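Local coordinates for protein TgTwinScan_2721 - E2 domain (PDB 2F4Z) that is of uncertain function but, as a member of the ubiquitin-conjugating enzyme family, probably carries activated ubiquitin and helps transfer it to target proteins, at residues L85-D97 with F179-K192. Numbering follows the deposited sequence.
Sequences LGTPYEGGHFTLD and FVQTAKLWTETFAK
With chi1 at -62°, Thr187 sets OG1 beside its own backbone N and CG2 anti to it, which sends hydroxyl and methyl to different parts of the turns between Pro88 and Gly92. OG1 donates to Ala183 O one helical turn back, reaching it from above the carbonyl plane while Thr187 N bonds the same oxygen from the opposite face; two donors thus grip Ala183 O, and the single OG1 bond directs the hydroxyl's proton as Thr187 OG1 packs 3.5 Å from Tyr89 CD1 and lies in plane at the edge of the Phe94 ring. Thr187 CG2 rests 3.6 Å from Gly92 CA. One turn earlier on the helix, Ala183 receives the Pro88 ring, a tight fit with Pro88 CB to Ala183 CB at 3.4 Å, and Pro88 CG leans toward Val180 CG1. Tyr89 starts away from the helix, but chi1 of -48° swings its ring back alongside Ala183, with Tyr89 CE1 3.8 Å from Ala183 CB; its OH, hydrogen-bonded to Trp118 O, also meets Phe179 CZ.

In the ubiquitin-conjugating fold, helix 176-190 is the C-terminal helix, and here it packs along the paired beta turns that lead into strand 93-99 of the antiparallel sheet. Where the helix gives way at Ala191, the chain end meets the strand's start: His93 N donates to Ala191 O over 2.7 Å, in the carbonyl plane and on a lone pair. The Ala191 methyl, CB, presses on Phe94 CE2 at 3.4 Å, while Phe94 also packs on Phe113 and Ile117. The extended Lys192 side chain runs past Gly91, its CG 3.6 Å from Gly91 O.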
ATOM      1  N   LEU A  85       2.061  -3.318 -21.557  1.00 39.97           N
ATOM      2  CA  LEU A  85       1.845  -4.039 -22.827  1.00 41.25           C
ATOM      3  C   LEU A  85       0.457  -3.661 -23.307  1.00 40.29           C
ATOM      4  O   LEU A  85      -0.427  -3.436 -22.473  1.00 41.71           O
ATOM      5  CB  LEU A  85       1.972  -5.559 -22.639  1.00 42.94           C
ATOM      6  CG  LEU A  85       3.267  -6.235 -22.139  1.00 46.26           C
ATOM      7  CD1 LEU A  85       2.996  -7.693 -21.604  1.00 50.75           C
ATOM      8  CD2 LEU A  85       4.394  -6.248 -23.180  1.00 48.98           C
ATOM      9  N   GLY A  86       0.273  -3.516 -24.627  1.00 40.36           N
ATOM     10  CA  GLY A  86      -1.053  -3.130 -25.190  1.00 38.04           C
ATOM     11  C   GLY A  86      -1.396  -1.669 -25.028  1.00 37.34           C
ATOM     12  O   GLY A  86      -2.574  -1.285 -25.021  1.00 38.63           O
ATOM     13  N   THR A  87      -0.376  -0.827 -24.907  1.00 35.62           N
ATOM     14  CA  THR A  87      -0.599   0.628 -24.846  1.00 34.11           C
ATOM     15  C   THR A  87       0.327   1.220 -25.909  1.00 32.36           C
ATOM     16  O   THR A  87       1.216   0.533 -26.369  1.00 32.35           O
ATOM     17  CB  THR A  87      -0.202   1.199 -23.444  1.00 33.78           C
ATOM     18  OG1 THR A  87       1.189   0.967 -23.248  1.00 32.40           O
ATOM     19  CG2 THR A  87      -0.945   0.454 -22.332  1.00 32.44           C
ATOM     20  N   PRO A  88       0.128   2.489 -26.300  1.00 31.68           N
ATOM     21  CA  PRO A  88       1.147   3.063 -27.149  1.00 31.78           C
ATOM     22  C   PRO A  88       2.558   3.100 -26.507  1.00 32.11           C
ATOM     23  O   PRO A  88       3.552   3.279 -27.238  1.00 31.90           O
ATOM     24  CB  PRO A  88       0.652   4.470 -27.414  1.00 31.50           C
ATOM     25  CG  PRO A  88      -0.594   4.623 -26.672  1.00 31.08           C
ATOM     26  CD  PRO A  88      -0.988   3.411 -26.036  1.00 31.67           C
ATOM     27  N   TYR A  89       2.641   2.861 -25.193  1.00 31.13           N
ATOM     28  CA  TYR A  89       3.907   2.986 -24.452  1.00 31.96           C
ATOM     29  C   TYR A  89       4.678   1.688 -24.429  1.00 32.97           C
ATOM     30  O   TYR A  89       5.791   1.642 -23.944  1.00 32.19           O
ATOM     31  CB  TYR A  89       3.641   3.520 -23.020  1.00 29.45           C
ATOM     32  CG  TYR A  89       2.748   4.704 -23.114  1.00 27.74           C
ATOM     33  CD1 TYR A  89       3.206   5.887 -23.687  1.00 23.95           C
ATOM     34  CD2 TYR A  89       1.411   4.631 -22.709  1.00 26.19           C
ATOM     35  CE1 TYR A  89       2.357   6.967 -23.821  1.00 25.55           C
ATOM     36  CE2 TYR A  89       0.550   5.699 -22.863  1.00 24.56           C
ATOM     37  CZ  TYR A  89       1.030   6.863 -23.389  1.00 26.45           C
ATOM     38  OH  TYR A  89       0.203   7.969 -23.497  1.00 26.06           O
ATOM     39  N   GLU A  90       4.065   0.623 -24.952  1.00 35.33           N
ATOM     40  CA  GLU A  90       4.673  -0.700 -24.918  1.00 36.29           C
ATOM     41  C   GLU A  90       6.068  -0.702 -25.516  1.00 35.79           C
ATOM     42  O   GLU A  90       6.293  -0.088 -26.555  1.00 36.27           O
ATOM     43  CB  GLU A  90       3.806  -1.698 -25.659  1.00 37.62           C
ATOM     44  CG  GLU A  90       4.432  -3.079 -25.656  1.00 42.65           C
ATOM     45  CD  GLU A  90       3.603  -4.116 -26.370  1.00 49.99           C
ATOM     46  OE1 GLU A  90       2.335  -4.108 -26.237  1.00 51.77           O
ATOM     47  OE2 GLU A  90       4.254  -4.968 -27.035  1.00 54.42           O
ATOM     48  N   GLY A  91       7.010  -1.379 -24.851  1.00 35.50           N
ATOM     49  CA  GLY A  91       8.394  -1.368 -25.277  1.00 34.95           C
ATOM     50  C   GLY A  91       9.194  -0.141 -24.863  1.00 34.33           C
ATOM     51  O   GLY A  91      10.406  -0.107 -25.041  1.00 36.30           O
ATOM     52  N   GLY A  92       8.552   0.873 -24.305  1.00 32.79           N
ATOM     53  CA  GLY A  92       9.267   2.092 -23.878  1.00 31.32           C
ATOM     54  C   GLY A  92       9.863   1.868 -22.490  1.00 30.21           C
ATOM     55  O   GLY A  92       9.342   1.054 -21.705  1.00 30.20           O
ATOM     56  N   HIS A  93      10.899   2.633 -22.198  1.00 28.99           N
ATOM     57  CA  HIS A  93      11.549   2.671 -20.896  1.00 30.54           C
ATOM     58  C   HIS A  93      11.570   4.093 -20.432  1.00 27.82           C
ATOM     59  O   HIS A  93      12.204   4.886 -21.049  1.00 28.22           O
ATOM     60  CB  HIS A  93      13.013   2.123 -21.007  1.00 32.14           C
ATOM     61  CG  HIS A  93      13.049   0.684 -21.417  1.00 39.82           C
ATOM     62  ND1 HIS A  93      12.551  -0.326 -20.604  1.00 45.87           N
ATOM     63  CD2 HIS A  93      13.393   0.094 -22.598  1.00 47.21           C
ATOM     64  CE1 HIS A  93      12.639  -1.480 -21.250  1.00 50.64           C
ATOM     65  NE2 HIS A  93      13.150  -1.258 -22.457  1.00 49.36           N
ATOM     66  N   PHE A  94      10.898   4.391 -19.320  1.00 26.72           N
ATOM     67  CA  PHE A  94      10.647   5.793 -18.908  1.00 25.98           C
ATOM     68  C   PHE A  94      11.378   6.031 -17.626  1.00 25.43           C
ATOM     69  O   PHE A  94      11.296   5.191 -16.704  1.00 28.23           O
ATOM     70  CB  PHE A  94       9.132   6.063 -18.782  1.00 24.60           C
ATOM     71  CG  PHE A  94       8.391   5.852 -20.077  1.00 25.60           C
ATOM     72  CD1 PHE A  94       7.834   4.605 -20.379  1.00 24.26           C
ATOM     73  CD2 PHE A  94       8.353   6.864 -21.040  1.00 23.77           C
ATOM     74  CE1 PHE A  94       7.174   4.392 -21.588  1.00 23.39           C
ATOM     75  CE2 PHE A  94       7.710   6.637 -22.268  1.00 24.24           C
ATOM     76  CZ  PHE A  94       7.119   5.392 -22.522  1.00 22.13           C
ATOM     77  N   THR A  95      12.135   7.108 -17.602  1.00 24.25           N
ATOM     78  CA  THR A  95      12.904   7.551 -16.470  1.00 24.99           C
ATOM     79  C   THR A  95      12.131   8.636 -15.773  1.00 25.67           C
ATOM     80  O   THR A  95      11.557   9.493 -16.436  1.00 25.17           O
ATOM     81  CB  THR A  95      14.264   8.116 -16.980  1.00 26.25           C
ATOM     82  OG1 THR A  95      14.974   7.030 -17.600  1.00 28.98           O
ATOM     83  CG2 THR A  95      15.137   8.738 -15.847  1.00 25.64           C
ATOM     84  N   LEU A  96      12.096   8.563 -14.437  1.00 25.00           N
ATOM     85  CA  LEU A  96      11.498   9.560 -13.579  1.00 26.87           C
ATOM     86  C   LEU A  96      12.545  10.194 -12.659  1.00 25.92           C
ATOM     87  O   LEU A  96      13.475   9.550 -12.212  1.00 26.06           O
ATOM     88  CB  LEU A  96      10.401   8.949 -12.696  1.00 25.79           C
ATOM     89  CG  LEU A  96       9.084   8.330 -13.183  1.00 31.33           C
ATOM     90  CD1 LEU A  96       7.909   9.300 -13.158  1.00 34.59           C
ATOM     91  CD2 LEU A  96       9.094   7.508 -14.442  1.00 31.36           C
ATOM     92  N   ASP A  97      12.375  11.455 -12.382  1.00 24.63           N
ATOM     93  CA  ASP A  97      13.140  12.072 -11.316  1.00 25.66           C
ATOM     94  C   ASP A  97      12.305  12.005 -10.001  1.00 24.34           C
ATOM     95  O   ASP A  97      11.118  12.196 -10.043  1.00 23.55           O
ATOM     96  CB  ASP A  97      13.476  13.523 -11.727  1.00 25.36           C
ATOM     97  CG  ASP A  97      14.221  14.257 -10.648  1.00 31.10           C
ATOM     98  OD1 ASP A  97      15.189  13.709 -10.059  1.00 33.76           O
ATOM     99  OD2 ASP A  97      13.792  15.379 -10.339  1.00 43.13           O
ATOM    100  N   PHE A 179      -3.714  10.542 -31.444  1.00 34.50           N
ATOM    101  CA  PHE A 179      -3.142  10.602 -30.116  1.00 33.46           C
ATOM    102  C   PHE A 179      -2.302   9.353 -29.917  1.00 33.49           C
ATOM    103  O   PHE A 179      -1.182   9.443 -29.446  1.00 33.96           O
ATOM    104  CB  PHE A 179      -4.202  10.736 -28.979  1.00 33.44           C
ATOM    105  CG  PHE A 179      -3.665  10.292 -27.649  1.00 29.88           C
ATOM    106  CD1 PHE A 179      -2.912  11.170 -26.872  1.00 29.73           C
ATOM    107  CD2 PHE A 179      -3.821   8.995 -27.232  1.00 31.22           C
ATOM    108  CE1 PHE A 179      -2.335  10.751 -25.682  1.00 27.17           C
ATOM    109  CE2 PHE A 179      -3.250   8.553 -26.044  1.00 33.59           C
ATOM    110  CZ  PHE A 179      -2.508   9.432 -25.275  1.00 32.05           C
ATOM    111  N   VAL A 180      -2.851   8.196 -30.296  1.00 33.08           N
ATOM    112  CA  VAL A 180      -2.214   6.917 -30.073  1.00 32.06           C
ATOM    113  C   VAL A 180      -0.946   6.795 -30.955  1.00 33.31           C
ATOM    114  O   VAL A 180       0.113   6.299 -30.498  1.00 30.43           O
ATOM    115  CB  VAL A 180      -3.195   5.813 -30.376  1.00 31.51           C
ATOM    116  CG1 VAL A 180      -2.563   4.456 -30.329  1.00 33.29           C
ATOM    117  CG2 VAL A 180      -4.375   5.852 -29.361  1.00 34.70           C
ATOM    118  N   GLN A 181      -1.074   7.241 -32.221  1.00 31.67           N
ATOM    119  CA  GLN A 181       0.032   7.313 -33.154  1.00 31.86           C
ATOM    120  C   GLN A 181       1.186   8.206 -32.659  1.00 29.98           C
ATOM    121  O   GLN A 181       2.353   7.840 -32.775  1.00 29.70           O
ATOM    122  CB  GLN A 181      -0.512   7.834 -34.505  1.00 33.21           C
ATOM    123  CG  GLN A 181       0.135   7.267 -35.791  1.00 35.06           C
ATOM    124  CD  GLN A 181      -0.330   8.049 -37.043  1.00 33.84           C
ATOM    125  OE1 GLN A 181      -1.525   8.448 -37.146  1.00 33.89           O
ATOM    126  NE2 GLN A 181       0.610   8.312 -37.964  1.00 31.29           N
ATOM    127  N   THR A 182       0.854   9.396 -32.178  1.00 27.87           N
ATOM    128  CA  THR A 182       1.794  10.266 -31.547  1.00 28.47           C
ATOM    129  C   THR A 182       2.481   9.590 -30.319  1.00 29.17           C
ATOM    130  O   THR A 182       3.687   9.705 -30.165  1.00 27.62           O
ATOM    131  CB  THR A 182       1.145  11.548 -31.149  1.00 29.24           C
ATOM    132  OG1 THR A 182       0.541  12.149 -32.315  1.00 30.87           O
ATOM    133  CG2 THR A 182       2.206  12.553 -30.545  1.00 28.68           C
ATOM    134  N   ALA A 183       1.705   8.853 -29.504  1.00 28.35           N
ATOM    135  CA  ALA A 183       2.200   8.345 -28.233  1.00 28.39           C
ATOM    136  C   ALA A 183       3.173   7.239 -28.566  1.00 28.50           C
ATOM    137  O   ALA A 183       4.262   7.185 -27.981  1.00 29.76           O
ATOM    138  CB  ALA A 183       1.050   7.859 -27.330  1.00 27.84           C
ATOM    139  N   LYS A 184       2.795   6.380 -29.508  1.00 27.65           N
ATOM    140  CA  LYS A 184       3.681   5.343 -29.993  1.00 29.23           C
ATOM    141  C   LYS A 184       4.962   5.846 -30.678  1.00 28.57           C
ATOM    142  O   LYS A 184       6.048   5.296 -30.452  1.00 28.84           O
ATOM    143  CB  LYS A 184       2.925   4.335 -30.862  1.00 30.57           C
ATOM    144  CG  LYS A 184       3.857   3.463 -31.639  1.00 34.72           C
ATOM    145  CD  LYS A 184       3.175   2.261 -32.268  1.00 45.23           C
ATOM    146  CE  LYS A 184       4.207   1.440 -33.050  1.00 50.55           C
ATOM    147  NZ  LYS A 184       3.569   0.696 -34.191  1.00 55.02           N
ATOM    148  N   LEU A 185       4.868   6.901 -31.473  1.00 27.41           N
ATOM    149  CA  LEU A 185       6.062   7.481 -32.087  1.00 26.42           C
ATOM    150  C   LEU A 185       6.965   8.132 -31.030  1.00 26.76           C
ATOM    151  O   LEU A 185       8.194   8.009 -31.111  1.00 26.14           O
ATOM    152  CB  LEU A 185       5.708   8.520 -33.153  1.00 26.28           C
ATOM    153  CG  LEU A 185       6.864   9.222 -33.901  1.00 26.15           C
ATOM    154  CD1 LEU A 185       7.640   8.185 -34.733  1.00 23.77           C
ATOM    155  CD2 LEU A 185       6.285  10.319 -34.770  1.00 25.14           C
ATOM    156  N   TRP A 186       6.377   8.869 -30.075  1.00 26.46           N
ATOM    157  CA  TRP A 186       7.156   9.433 -28.949  1.00 25.76           C
ATOM    158  C   TRP A 186       7.843   8.325 -28.170  1.00 25.66           C
ATOM    159  O   TRP A 186       8.994   8.459 -27.838  1.00 25.52           O
ATOM    160  CB  TRP A 186       6.320  10.296 -28.033  1.00 25.88           C
ATOM    161  CG  TRP A 186       6.208  11.730 -28.497  1.00 24.98           C
ATOM    162  CD1 TRP A 186       5.908  12.147 -29.762  1.00 23.80           C
ATOM    163  CD2 TRP A 186       6.263  12.920 -27.679  1.00 25.39           C
ATOM    164  NE1 TRP A 186       5.822  13.514 -29.793  1.00 27.93           N
ATOM    165  CE2 TRP A 186       6.009  14.018 -28.529  1.00 24.61           C
ATOM    166  CE3 TRP A 186       6.525  13.161 -26.319  1.00 24.83           C
ATOM    167  CZ2 TRP A 186       6.071  15.348 -28.079  1.00 28.90           C
ATOM    168  CZ3 TRP A 186       6.581  14.474 -25.861  1.00 26.72           C
ATOM    169  CH2 TRP A 186       6.335  15.558 -26.723  1.00 28.22           C
ATOM    170  N   THR A 187       7.156   7.222 -27.911  1.00 27.30           N
ATOM    171  CA  THR A 187       7.773   6.026 -27.262  1.00 29.47           C
ATOM    172  C   THR A 187       9.019   5.503 -28.063  1.00 31.20           C
ATOM    173  O   THR A 187      10.123   5.298 -27.507  1.00 30.48           O
ATOM    174  CB  THR A 187       6.690   4.939 -27.039  1.00 29.69           C
ATOM    175  OG1 THR A 187       5.678   5.456 -26.144  1.00 29.32           O
ATOM    176  CG2 THR A 187       7.267   3.665 -26.416  1.00 28.76           C
ATOM    177  N   GLU A 188       8.863   5.367 -29.379  1.00 32.32           N
ATOM    178  CA  GLU A 188       9.904   4.813 -30.248  1.00 34.54           C
ATOM    179  C   GLU A 188      11.042   5.778 -30.336  1.00 33.74           C
ATOM    180  O   GLU A 188      12.178   5.374 -30.372  1.00 34.88           O
ATOM    181  CB  GLU A 188       9.347   4.509 -31.646  1.00 34.25           C
ATOM    182  CG  GLU A 188       8.354   3.339 -31.569  1.00 38.76           C
ATOM    183  CD  GLU A 188       7.525   3.035 -32.846  1.00 40.39           C
ATOM    184  OE1 GLU A 188       7.023   3.975 -33.549  1.00 44.88           O
ATOM    185  OE2 GLU A 188       7.328   1.804 -33.089  1.00 49.82           O
ATOM    186  N   THR A 189      10.734   7.060 -30.283  1.00 32.01           N
ATOM    187  CA  THR A 189      11.701   8.100 -30.439  1.00 32.34           C
ATOM    188  C   THR A 189      12.495   8.408 -29.152  1.00 32.53           C
ATOM    189  O   THR A 189      13.700   8.564 -29.206  1.00 31.67           O
ATOM    190  CB  THR A 189      11.001   9.367 -30.928  1.00 31.78           C
ATOM    191  OG1 THR A 189      10.409   9.088 -32.189  1.00 29.93           O
ATOM    192  CG2 THR A 189      11.968  10.510 -31.072  1.00 33.13           C
ATOM    193  N   PHE A 190      11.810   8.507 -28.019  1.00 31.82           N
ATOM    194  CA  PHE A 190      12.396   9.018 -26.783  1.00 31.78           C
ATOM    195  C   PHE A 190      12.546   8.018 -25.665  1.00 31.97           C
ATOM    196  O   PHE A 190      13.236   8.313 -24.686  1.00 33.37           O
ATOM    197  CB  PHE A 190      11.540  10.153 -26.225  1.00 31.86           C
ATOM    198  CG  PHE A 190      11.355  11.248 -27.153  1.00 30.53           C
ATOM    199  CD1 PHE A 190      10.096  11.530 -27.635  1.00 29.07           C
ATOM    200  CD2 PHE A 190      12.473  12.011 -27.573  1.00 33.72           C
ATOM    201  CE1 PHE A 190       9.899  12.558 -28.542  1.00 32.61           C
ATOM    202  CE2 PHE A 190      12.311  13.055 -28.461  1.00 33.47           C
ATOM    203  CZ  PHE A 190      11.007  13.345 -28.957  1.00 33.73           C
ATOM    204  N   ALA A 191      11.918   6.863 -25.771  1.00 31.91           N
ATOM    205  CA  ALA A 191      11.825   5.954 -24.636  1.00 33.28           C
ATOM    206  C   ALA A 191      12.455   4.617 -24.991  1.00 35.04           C
ATOM    207  O   ALA A 191      12.185   3.581 -24.375  1.00 33.28           O
ATOM    208  CB  ALA A 191      10.366   5.786 -24.247  1.00 31.00           C
ATOM    209  N   LYS A 192      13.271   4.642 -26.040  1.00 38.96           N
ATOM    210  CA  LYS A 192      13.763   3.397 -26.714  1.00 41.90           C
ATOM    211  C   LYS A 192      15.158   3.624 -27.247  1.00 43.12           C
ATOM    212  O   LYS A 192      16.093   3.736 -26.441  1.00 45.92           O
ATOM    213  CB  LYS A 192      12.845   2.928 -27.863  1.00 42.53           C
ATOM    214  CG  LYS A 192      11.508   2.324 -27.442  1.00 42.21           C
ATOM    215  CD  LYS A 192      11.061   1.367 -28.506  1.00 47.88           C
ATOM    216  CE  LYS A 192       9.559   1.154 -28.538  1.00 50.03           C
ATOM    217  NZ  LYS A 192       9.243  -0.011 -29.445  1.00 52.99           N
TER